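Local coordinates for protein glycerol dehydratase (Clostridium butyricum, PDB 1R9D) that probably acts as a glycyl-radical lyase that dehydrates glycerol without coenzyme B12, and binds glycerol in a buried site, at residues A[150-164]-A[445-459]. Sequence-based numbering, arbitrary orientation.
Sequences DVFTVGNYYYNGVGH and WHDSAFFNLARIVEL. With GOL (glycerol), chain C.
The glycerol site of this glycyl-radical enzyme lies at one end of a short antiparallel strand pair, where Asp447, just before strand 449-452, and His164, in the loop after helix 155-159, reach the ligand. Asp447 OD2 accepts from both O1 and O2 of the glycerol, the O2 bond only 2.5 Å long, while His164 NE2 donates to O2 (2.9 Å). At its other ring nitrogen, His164 ND1 donates to Val162 O, which fixes the rotation of the imidazole; Glu435, Ser282 and His281 complete the polar grip on glycerol. Asp447 is held through its backbone: Asp447 N donates to Tyr157 OH (3.0 Å), and Asp447 O, lying in the amide plane of Asn156, takes a nearly straight bond (167°) from Asn156 ND2. Tyr157 CG sits anti to the carbonyl carbon (chi1 -59°), and from there the ring turns its edge onto the face of Trp445, planes 68° apart. Val162 CG1 meets the same indole at NE1. Farther along, Thr153 and Phe450 exchange two backbone bonds. Beyond them Arg455 NE reaches Asp150 O (2.9 Å) from above the carbonyl plane. Glycerol thus sits deep in a pyruvate formate-lyase-like fold, consistent with the substrate site of a glycerol dehydratase.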
ATOM      1  N   ASP A 150      16.882  23.176 -12.728  1.00 33.78           N
ATOM      2  CA  ASP A 150      16.463  24.577 -12.692  1.00 32.85           C
ATOM      3  C   ASP A 150      15.461  24.919 -13.795  1.00 31.18           C
ATOM      4  O   ASP A 150      15.494  26.022 -14.345  1.00 30.06           O
ATOM      5  CB  ASP A 150      17.668  25.527 -12.806  1.00 33.85           C
ATOM      6  CG  ASP A 150      18.438  25.665 -11.504  1.00 36.00           C
ATOM      7  OD1 ASP A 150      17.925  25.235 -10.446  1.00 35.45           O
ATOM      8  OD2 ASP A 150      19.559  26.225 -11.539  1.00 36.51           O
ATOM      9  N   VAL A 151      14.584  23.975 -14.132  1.00 29.02           N
ATOM     10  CA  VAL A 151      13.568  24.225 -15.150  1.00 27.30           C
ATOM     11  C   VAL A 151      12.190  24.282 -14.490  1.00 26.94           C
ATOM     12  O   VAL A 151      11.348  25.105 -14.855  1.00 26.58           O
ATOM     13  CB  VAL A 151      13.573  23.134 -16.247  1.00 27.36           C
ATOM     14  CG1 VAL A 151      12.371  23.310 -17.168  1.00 26.05           C
ATOM     15  CG2 VAL A 151      14.858  23.224 -17.059  1.00 27.72           C
ATOM     16  N   PHE A 152      11.958  23.402 -13.519  1.00 25.62           N
ATOM     17  CA  PHE A 152      10.686  23.391 -12.810  1.00 25.15           C
ATOM     18  C   PHE A 152      10.886  22.912 -11.375  1.00 25.31           C
ATOM     19  O   PHE A 152      11.955  22.411 -11.028  1.00 26.44           O
ATOM     20  CB  PHE A 152       9.673  22.493 -13.544  1.00 25.25           C
ATOM     21  CG  PHE A 152      10.032  21.032 -13.547  1.00 24.36           C
ATOM     22  CD1 PHE A 152       9.727  20.220 -12.458  1.00 24.63           C
ATOM     23  CD2 PHE A 152      10.689  20.467 -14.637  1.00 23.47           C
ATOM     24  CE1 PHE A 152      10.072  18.869 -12.454  1.00 23.82           C
ATOM     25  CE2 PHE A 152      11.038  19.117 -14.644  1.00 23.97           C
ATOM     26  CZ  PHE A 152      10.729  18.315 -13.550  1.00 24.21           C
ATOM     27  N   THR A 153       9.869  23.093 -10.542  1.00 24.40           N
ATOM     28  CA  THR A 153       9.934  22.656  -9.153  1.00 24.67           C
ATOM     29  C   THR A 153       8.625  22.005  -8.733  1.00 23.81           C
ATOM     30  O   THR A 153       7.549  22.509  -9.038  1.00 24.07           O
ATOM     31  CB  THR A 153      10.206  23.826  -8.181  1.00 25.81           C
ATOM     32  OG1 THR A 153      10.103  23.350  -6.831  1.00 25.39           O
ATOM     33  CG2 THR A 153       9.201  24.950  -8.382  1.00 24.69           C
ATOM     34  N   VAL A 154       8.729  20.875  -8.042  1.00 23.41           N
ATOM     35  CA  VAL A 154       7.553  20.169  -7.550  1.00 22.88           C
ATOM     36  C   VAL A 154       7.656  20.135  -6.031  1.00 23.20           C
ATOM     37  O   VAL A 154       7.119  19.248  -5.375  1.00 23.24           O
ATOM     38  CB  VAL A 154       7.477  18.722  -8.095  1.00 21.82           C
ATOM     39  CG1 VAL A 154       7.143  18.739  -9.586  1.00 22.01           C
ATOM     40  CG2 VAL A 154       8.799  18.006  -7.871  1.00 22.13           C
ATOM     41  N   GLY A 155       8.341  21.129  -5.476  1.00 23.12           N
ATOM     42  CA  GLY A 155       8.513  21.184  -4.037  1.00 23.60           C
ATOM     43  C   GLY A 155       7.275  21.335  -3.170  1.00 23.59           C
ATOM     44  O   GLY A 155       7.227  20.790  -2.066  1.00 24.66           O
ATOM     45  N   ASN A 156       6.266  22.052  -3.656  1.00 23.08           N
ATOM     46  CA  ASN A 156       5.068  22.297  -2.858  1.00 23.04           C
ATOM     47  C   ASN A 156       4.499  21.081  -2.118  1.00 23.55           C
ATOM     48  O   ASN A 156       4.423  21.094  -0.886  1.00 23.28           O
ATOM     49  CB  ASN A 156       3.978  22.956  -3.717  1.00 22.55           C
ATOM     50  CG  ASN A 156       2.927  23.665  -2.880  1.00 23.53           C
ATOM     51  OD1 ASN A 156       3.134  23.924  -1.688  1.00 24.78           O
ATOM     52  ND2 ASN A 156       1.797  23.998  -3.497  1.00 24.94           N
ATOM     53  N   TYR A 157       4.115  20.038  -2.848  1.00 23.20           N
ATOM     54  CA  TYR A 157       3.537  18.842  -2.225  1.00 23.44           C
ATOM     55  C   TYR A 157       4.602  17.828  -1.801  1.00 23.67           C
ATOM     56  O   TYR A 157       4.295  16.783  -1.208  1.00 23.44           O
ATOM     57  CB  TYR A 157       2.538  18.190  -3.191  1.00 22.75           C
ATOM     58  CG  TYR A 157       1.384  19.089  -3.605  1.00 23.42           C
ATOM     59  CD1 TYR A 157       0.666  18.831  -4.773  1.00 22.01           C
ATOM     60  CD2 TYR A 157       1.009  20.195  -2.836  1.00 21.33           C
ATOM     61  CE1 TYR A 157      -0.388  19.645  -5.170  1.00 21.68           C
ATOM     62  CE2 TYR A 157      -0.053  21.021  -3.228  1.00 21.61           C
ATOM     63  CZ  TYR A 157      -0.745  20.736  -4.399  1.00 22.48           C
ATOM     64  OH  TYR A 157      -1.794  21.531  -4.812  1.00 23.30           O
ATOM     65  N   TYR A 158       5.852  18.149  -2.106  1.00 23.49           N
ATOM     66  CA  TYR A 158       6.981  17.300  -1.764  1.00 24.72           C
ATOM     67  C   TYR A 158       7.399  17.546  -0.316  1.00 25.14           C
ATOM     68  O   TYR A 158       7.553  16.608   0.463  1.00 24.95           O
ATOM     69  CB  TYR A 158       8.162  17.602  -2.694  1.00 24.79           C
ATOM     70  CG  TYR A 158       9.394  16.758  -2.440  1.00 25.85           C
ATOM     71  CD1 TYR A 158       9.498  15.463  -2.951  1.00 25.72           C
ATOM     72  CD2 TYR A 158      10.454  17.253  -1.679  1.00 26.42           C
ATOM     73  CE1 TYR A 158      10.633  14.683  -2.710  1.00 27.39           C
ATOM     74  CE2 TYR A 158      11.592  16.481  -1.432  1.00 27.59           C
ATOM     75  CZ  TYR A 158      11.672  15.197  -1.950  1.00 27.06           C
ATOM     76  OH  TYR A 158      12.782  14.418  -1.703  1.00 28.41           O
ATOM     77  N   TYR A 159       7.569  18.817   0.041  1.00 25.56           N
ATOM     78  CA  TYR A 159       7.997  19.180   1.391  1.00 25.85           C
ATOM     79  C   TYR A 159       6.892  19.286   2.422  1.00 25.36           C
ATOM     80  O   TYR A 159       7.137  19.112   3.621  1.00 25.57           O
ATOM     81  CB  TYR A 159       8.757  20.509   1.368  1.00 25.80           C
ATOM     82  CG  TYR A 159      10.085  20.449   0.661  1.00 28.17           C
ATOM     83  CD1 TYR A 159      10.276  21.092  -0.562  1.00 28.22           C
ATOM     84  CD2 TYR A 159      11.157  19.743   1.210  1.00 27.83           C
ATOM     85  CE1 TYR A 159      11.495  21.036  -1.219  1.00 29.81           C
ATOM     86  CE2 TYR A 159      12.379  19.681   0.563  1.00 29.82           C
ATOM     87  CZ  TYR A 159      12.544  20.329  -0.650  1.00 31.11           C
ATOM     88  OH  TYR A 159      13.761  20.281  -1.292  1.00 33.18           O
ATOM     89  N   ASN A 160       5.678  19.578   1.972  1.00 25.31           N
ATOM     90  CA  ASN A 160       4.565  19.727   2.897  1.00 24.97           C
ATOM     91  C   ASN A 160       3.263  19.112   2.402  1.00 25.02           C
ATOM     92  O   ASN A 160       3.238  18.423   1.377  1.00 24.73           O
ATOM     93  CB  ASN A 160       4.376  21.214   3.211  1.00 26.12           C
ATOM     94  CG  ASN A 160       5.561  21.800   3.962  1.00 26.89           C
ATOM     95  OD1 ASN A 160       5.706  21.597   5.171  1.00 27.69           O
ATOM     96  ND2 ASN A 160       6.428  22.512   3.244  1.00 26.62           N
ATOM     97  N   GLY A 161       2.188  19.365   3.140  1.00 24.29           N
ATOM     98  CA  GLY A 161       0.889  18.818   2.792  1.00 24.68           C
ATOM     99  C   GLY A 161       0.329  19.324   1.477  1.00 24.17           C
ATOM    100  O   GLY A 161       0.859  20.265   0.884  1.00 23.54           O
ATOM    101  N   VAL A 162      -0.755  18.697   1.028  1.00 23.60           N
ATOM    102  CA  VAL A 162      -1.398  19.072  -0.229  1.00 22.57           C
ATOM    103  C   VAL A 162      -2.357  20.255  -0.071  1.00 22.49           C
ATOM    104  O   VAL A 162      -2.084  21.357  -0.555  1.00 22.51           O
ATOM    105  CB  VAL A 162      -2.166  17.867  -0.824  1.00 22.25           C
ATOM    106  CG1 VAL A 162      -2.891  18.281  -2.115  1.00 22.35           C
ATOM    107  CG2 VAL A 162      -1.195  16.726  -1.089  1.00 23.84           C
ATOM    108  N   GLY A 163      -3.473  20.035   0.616  1.00 22.16           N
ATOM    109  CA  GLY A 163      -4.435  21.107   0.789  1.00 22.59           C
ATOM    110  C   GLY A 163      -5.121  21.424  -0.530  1.00 23.01           C
ATOM    111  O   GLY A 163      -5.584  20.511  -1.220  1.00 22.81           O
ATOM    112  N   HIS A 164      -5.185  22.710  -0.874  1.00 22.60           N
ATOM    113  CA  HIS A 164      -5.820  23.180  -2.113  1.00 23.09           C
ATOM    114  C   HIS A 164      -7.190  22.564  -2.300  1.00 23.40           C
ATOM    115  O   HIS A 164      -7.451  21.838  -3.268  1.00 22.99           O
ATOM    116  CB  HIS A 164      -4.926  22.873  -3.316  1.00 22.53           C
ATOM    117  CG  HIS A 164      -3.667  23.675  -3.329  1.00 24.13           C
ATOM    118  ND1 HIS A 164      -2.672  23.509  -2.390  1.00 24.68           N
ATOM    119  CD2 HIS A 164      -3.286  24.721  -4.102  1.00 23.77           C
ATOM    120  CE1 HIS A 164      -1.733  24.421  -2.581  1.00 23.98           C
ATOM    121  NE2 HIS A 164      -2.083  25.167  -3.612  1.00 24.06           N
ATOM    122  N   TRP A 445      -5.423  19.163  -6.583  1.00 22.70           N
ATOM    123  CA  TRP A 445      -3.967  19.333  -6.646  1.00 22.30           C
ATOM    124  C   TRP A 445      -3.663  20.594  -7.478  1.00 22.18           C
ATOM    125  O   TRP A 445      -2.808  20.585  -8.363  1.00 22.97           O
ATOM    126  CB  TRP A 445      -3.337  18.086  -7.294  1.00 22.08           C
ATOM    127  CG  TRP A 445      -2.879  17.056  -6.290  1.00 22.49           C
ATOM    128  CD1 TRP A 445      -3.576  16.592  -5.208  1.00 23.30           C
ATOM    129  CD2 TRP A 445      -1.588  16.446  -6.226  1.00 22.34           C
ATOM    130  NE1 TRP A 445      -2.789  15.739  -4.464  1.00 24.05           N
ATOM    131  CE2 TRP A 445      -1.563  15.635  -5.067  1.00 23.98           C
ATOM    132  CE3 TRP A 445      -0.442  16.511  -7.032  1.00 23.50           C
ATOM    133  CZ2 TRP A 445      -0.435  14.897  -4.693  1.00 23.93           C
ATOM    134  CZ3 TRP A 445       0.685  15.774  -6.660  1.00 24.79           C
ATOM    135  CH2 TRP A 445       0.676  14.979  -5.498  1.00 23.18           C
ATOM    136  N   HIS A 446      -4.368  21.677  -7.161  1.00 22.31           N
ATOM    137  CA  HIS A 446      -4.271  22.945  -7.893  1.00 22.93           C
ATOM    138  C   HIS A 446      -2.939  23.713  -7.971  1.00 23.96           C
ATOM    139  O   HIS A 446      -2.852  24.727  -8.674  1.00 24.00           O
ATOM    140  CB  HIS A 446      -5.389  23.871  -7.416  1.00 21.75           C
ATOM    141  CG  HIS A 446      -6.766  23.323  -7.656  1.00 22.65           C
ATOM    142  ND1 HIS A 446      -7.319  23.223  -8.917  1.00 21.83           N
ATOM    143  CD2 HIS A 446      -7.696  22.839  -6.800  1.00 20.23           C
ATOM    144  CE1 HIS A 446      -8.531  22.704  -8.825  1.00 21.11           C
ATOM    145  NE2 HIS A 446      -8.784  22.461  -7.551  1.00 21.32           N
ATOM    146  N   ASP A 447      -1.916  23.277  -7.245  1.00 23.30           N
ATOM    147  CA  ASP A 447      -0.610  23.927  -7.367  1.00 24.03           C
ATOM    148  C   ASP A 447       0.461  22.866  -7.169  1.00 24.17           C
ATOM    149  O   ASP A 447       1.266  22.913  -6.232  1.00 23.96           O
ATOM    150  CB  ASP A 447      -0.424  25.073  -6.370  1.00 25.14           C
ATOM    151  CG  ASP A 447       0.796  25.925  -6.705  1.00 27.29           C
ATOM    152  OD1 ASP A 447       1.395  25.696  -7.781  1.00 26.72           O
ATOM    153  OD2 ASP A 447       1.155  26.825  -5.913  1.00 28.75           O
ATOM    154  N   SER A 448       0.456  21.902  -8.080  1.00 22.20           N
ATOM    155  CA  SER A 448       1.377  20.780  -8.034  1.00 22.62           C
ATOM    156  C   SER A 448       2.797  21.080  -8.501  1.00 22.69           C
ATOM    157  O   SER A 448       3.700  20.274  -8.283  1.00 23.80           O
ATOM    158  CB  SER A 448       0.804  19.618  -8.849  1.00 24.38           C
ATOM    159  OG  SER A 448       0.765  19.927 -10.234  1.00 26.01           O
ATOM    160  N   ALA A 449       3.004  22.230  -9.138  1.00 22.46           N
ATOM    161  CA  ALA A 449       4.339  22.585  -9.616  1.00 22.53           C
ATOM    162  C   ALA A 449       4.392  23.943 -10.304  1.00 22.44           C
ATOM    163  O   ALA A 449       3.365  24.495 -10.688  1.00 22.53           O
ATOM    164  CB  ALA A 449       4.838  21.521 -10.582  1.00 22.22           C
ATOM    165  N   PHE A 450       5.605  24.482 -10.423  1.00 23.13           N
ATOM    166  CA  PHE A 450       5.837  25.741 -11.134  1.00 22.31           C
ATOM    167  C   PHE A 450       6.838  25.357 -12.218  1.00 22.33           C
ATOM    168  O   PHE A 450       7.819  24.657 -11.948  1.00 22.33           O
ATOM    169  CB  PHE A 450       6.434  26.825 -10.226  1.00 22.78           C
ATOM    170  CG  PHE A 450       5.440  27.452  -9.289  1.00 22.95           C
ATOM    171  CD1 PHE A 450       5.514  27.214  -7.923  1.00 24.53           C
ATOM    172  CD2 PHE A 450       4.438  28.287  -9.772  1.00 23.78           C
ATOM    173  CE1 PHE A 450       4.602  27.803  -7.046  1.00 24.90           C
ATOM    174  CE2 PHE A 450       3.522  28.880  -8.908  1.00 23.84           C
ATOM    175  CZ  PHE A 450       3.606  28.637  -7.540  1.00 24.11           C
ATOM    176  N   PHE A 451       6.584  25.816 -13.438  1.00 22.05           N
ATOM    177  CA  PHE A 451       7.416  25.491 -14.596  1.00 21.06           C
ATOM    178  C   PHE A 451       7.925  26.782 -15.241  1.00 20.51           C
ATOM    179  O   PHE A 451       7.139  27.667 -15.556  1.00 21.65           O
ATOM    180  CB  PHE A 451       6.562  24.700 -15.592  1.00 21.37           C
ATOM    181  CG  PHE A 451       7.326  24.134 -16.750  1.00 23.72           C
ATOM    182  CD1 PHE A 451       7.800  22.826 -16.713  1.00 24.38           C
ATOM    183  CD2 PHE A 451       7.532  24.895 -17.897  1.00 23.70           C
ATOM    184  CE1 PHE A 451       8.465  22.277 -17.806  1.00 25.49           C
ATOM    185  CE2 PHE A 451       8.199  24.356 -19.000  1.00 24.24           C
ATOM    186  CZ  PHE A 451       8.665  23.046 -18.957  1.00 25.32           C
ATOM    187  N   ASN A 452       9.238  26.878 -15.429  1.00 21.08           N
ATOM    188  CA  ASN A 452       9.854  28.074 -16.010  1.00 21.66           C
ATOM    189  C   ASN A 452       9.843  28.050 -17.537  1.00 22.40           C
ATOM    190  O   ASN A 452      10.693  27.420 -18.163  1.00 23.04           O
ATOM    191  CB  ASN A 452      11.300  28.206 -15.514  1.00 21.94           C
ATOM    192  CG  ASN A 452      11.916  29.548 -15.861  1.00 23.42           C
ATOM    193  OD1 ASN A 452      11.562  30.167 -16.868  1.00 23.49           O
ATOM    194  ND2 ASN A 452      12.855  30.002 -15.033  1.00 23.93           N
ATOM    195  N   LEU A 453       8.879  28.745 -18.133  1.00 22.99           N
ATOM    196  CA  LEU A 453       8.760  28.801 -19.587  1.00 23.45           C
ATOM    197  C   LEU A 453       9.962  29.477 -20.245  1.00 23.86           C
ATOM    198  O   LEU A 453      10.371  29.095 -21.344  1.00 24.01           O
ATOM    199  CB  LEU A 453       7.486  29.545 -19.977  1.00 23.12           C
ATOM    200  CG  LEU A 453       6.154  28.964 -19.503  1.00 22.73           C
ATOM    201  CD1 LEU A 453       5.054  29.984 -19.780  1.00 23.71           C
ATOM    202  CD2 LEU A 453       5.871  27.638 -20.207  1.00 23.55           C
ATOM    203  N   ALA A 454      10.527  30.478 -19.575  1.00 25.03           N
ATOM    204  CA  ALA A 454      11.678  31.200 -20.118  1.00 25.14           C
ATOM    205  C   ALA A 454      12.904  30.300 -20.291  1.00 26.06           C
ATOM    206  O   ALA A 454      13.685  30.472 -21.229  1.00 25.76           O
ATOM    207  CB  ALA A 454      12.019  32.391 -19.221  1.00 25.67           C
ATOM    208  N   ARG A 455      13.076  29.341 -19.386  1.00 25.97           N
ATOM    209  CA  ARG A 455      14.205  28.423 -19.471  1.00 26.08           C
ATOM    210  C   ARG A 455      14.107  27.552 -20.713  1.00 25.88           C
ATOM    211  O   ARG A 455      15.123  27.135 -21.261  1.00 25.13           O
ATOM    212  CB  ARG A 455      14.264  27.543 -18.221  1.00 26.65           C
ATOM    213  CG  ARG A 455      14.751  28.285 -16.987  1.00 28.22           C
ATOM    214  CD  ARG A 455      16.271  28.370 -16.984  1.00 28.66           C
ATOM    215  NE  ARG A 455      16.855  27.062 -16.703  1.00 31.01           N
ATOM    216  CZ  ARG A 455      18.112  26.723 -16.967  1.00 31.82           C
ATOM    217  NH1 ARG A 455      18.933  27.598 -17.526  1.00 32.36           N
ATOM    218  NH2 ARG A 455      18.547  25.504 -16.672  1.00 32.45           N
ATOM    219  N   ILE A 456      12.884  27.267 -21.157  1.00 25.55           N
ATOM    220  CA  ILE A 456      12.697  26.445 -22.348  1.00 26.19           C
ATOM    221  C   ILE A 456      13.200  27.216 -23.576  1.00 27.42           C
ATOM    222  O   ILE A 456      13.751  26.626 -24.507  1.00 27.47           O
ATOM    223  CB  ILE A 456      11.203  26.049 -22.529  1.00 26.11           C
ATOM    224  CG1 ILE A 456      10.738  25.218 -21.327  1.00 25.12           C
ATOM    225  CG2 ILE A 456      11.019  25.245 -23.814  1.00 27.08           C
ATOM    226  CD1 ILE A 456      11.534  23.929 -21.104  1.00 25.19           C
ATOM    227  N   VAL A 457      13.021  28.534 -23.576  1.00 27.67           N
ATOM    228  CA  VAL A 457      13.503  29.340 -24.697  1.00 28.38           C
ATOM    229  C   VAL A 457      15.032  29.310 -24.685  1.00 28.41           C
ATOM    230  O   VAL A 457      15.663  29.151 -25.723  1.00 28.12           O
ATOM    231  CB  VAL A 457      13.029  30.807 -24.597  1.00 28.05           C
ATOM    232  CG1 VAL A 457      13.721  31.649 -25.664  1.00 28.82           C
ATOM    233  CG2 VAL A 457      11.516  30.884 -24.778  1.00 29.26           C
ATOM    234  N   GLU A 458      15.617  29.449 -23.498  1.00 29.83           N
ATOM    235  CA  GLU A 458      17.072  29.430 -23.347  1.00 30.90           C
ATOM    236  C   GLU A 458      17.645  28.094 -23.818  1.00 30.72           C
ATOM    237  O   GLU A 458      18.666  28.049 -24.508  1.00 29.98           O
ATOM    238  CB  GLU A 458      17.447  29.686 -21.879  1.00 33.65           C
ATOM    239  CG  GLU A 458      18.943  29.728 -21.603  1.00 37.98           C
ATOM    240  CD  GLU A 458      19.276  30.104 -20.161  1.00 40.81           C
ATOM    241  OE1 GLU A 458      20.478  30.260 -19.855  1.00 42.87           O
ATOM    242  OE2 GLU A 458      18.345  30.243 -19.334  1.00 41.30           O
ATOM    243  N   LEU A 459      16.981  27.002 -23.449  1.00 29.53           N
ATOM    244  CA  LEU A 459      17.435  25.675 -23.843  1.00 30.08           C
ATOM    245  C   LEU A 459      17.215  25.397 -25.326  1.00 29.57           C
ATOM    246  O   LEU A 459      17.886  24.543 -25.902  1.00 31.16           O
ATOM    247  CB  LEU A 459      16.740  24.602 -22.999  1.00 29.78           C
ATOM    248  CG  LEU A 459      17.195  24.549 -21.538  1.00 30.85           C
ATOM    249  CD1 LEU A 459      16.322  23.565 -20.772  1.00 31.09           C
ATOM    250  CD2 LEU A 459      18.666  24.136 -21.463  1.00 30.94           C
TER
HETATM  251  C1  GOL C1801       0.272  29.746  -4.400  1.00 28.22           C
HETATM  252  O1  GOL C1801       0.872  29.391  -5.634  1.00 31.06           O
HETATM  253  C2  GOL C1801      -0.791  28.729  -3.975  1.00 26.82           C
HETATM  254  O2  GOL C1801      -0.211  27.420  -3.870  1.00 25.90           O
HETATM  255  C3  GOL C1801      -1.922  28.714  -5.002  1.00 25.87           C
HETATM  256  O3  GOL C1801      -2.961  27.835  -4.600  1.00 27.42           O
HETATM  257  O   HOH W   1      13.863  27.975 -13.031  1.00 31.01           O
HETATM  258  O   HOH W   2       4.262  19.475  -5.489  1.00 26.09           O
HETATM  259  O   HOH W   3      -6.068  19.007  -3.745  1.00 23.58           O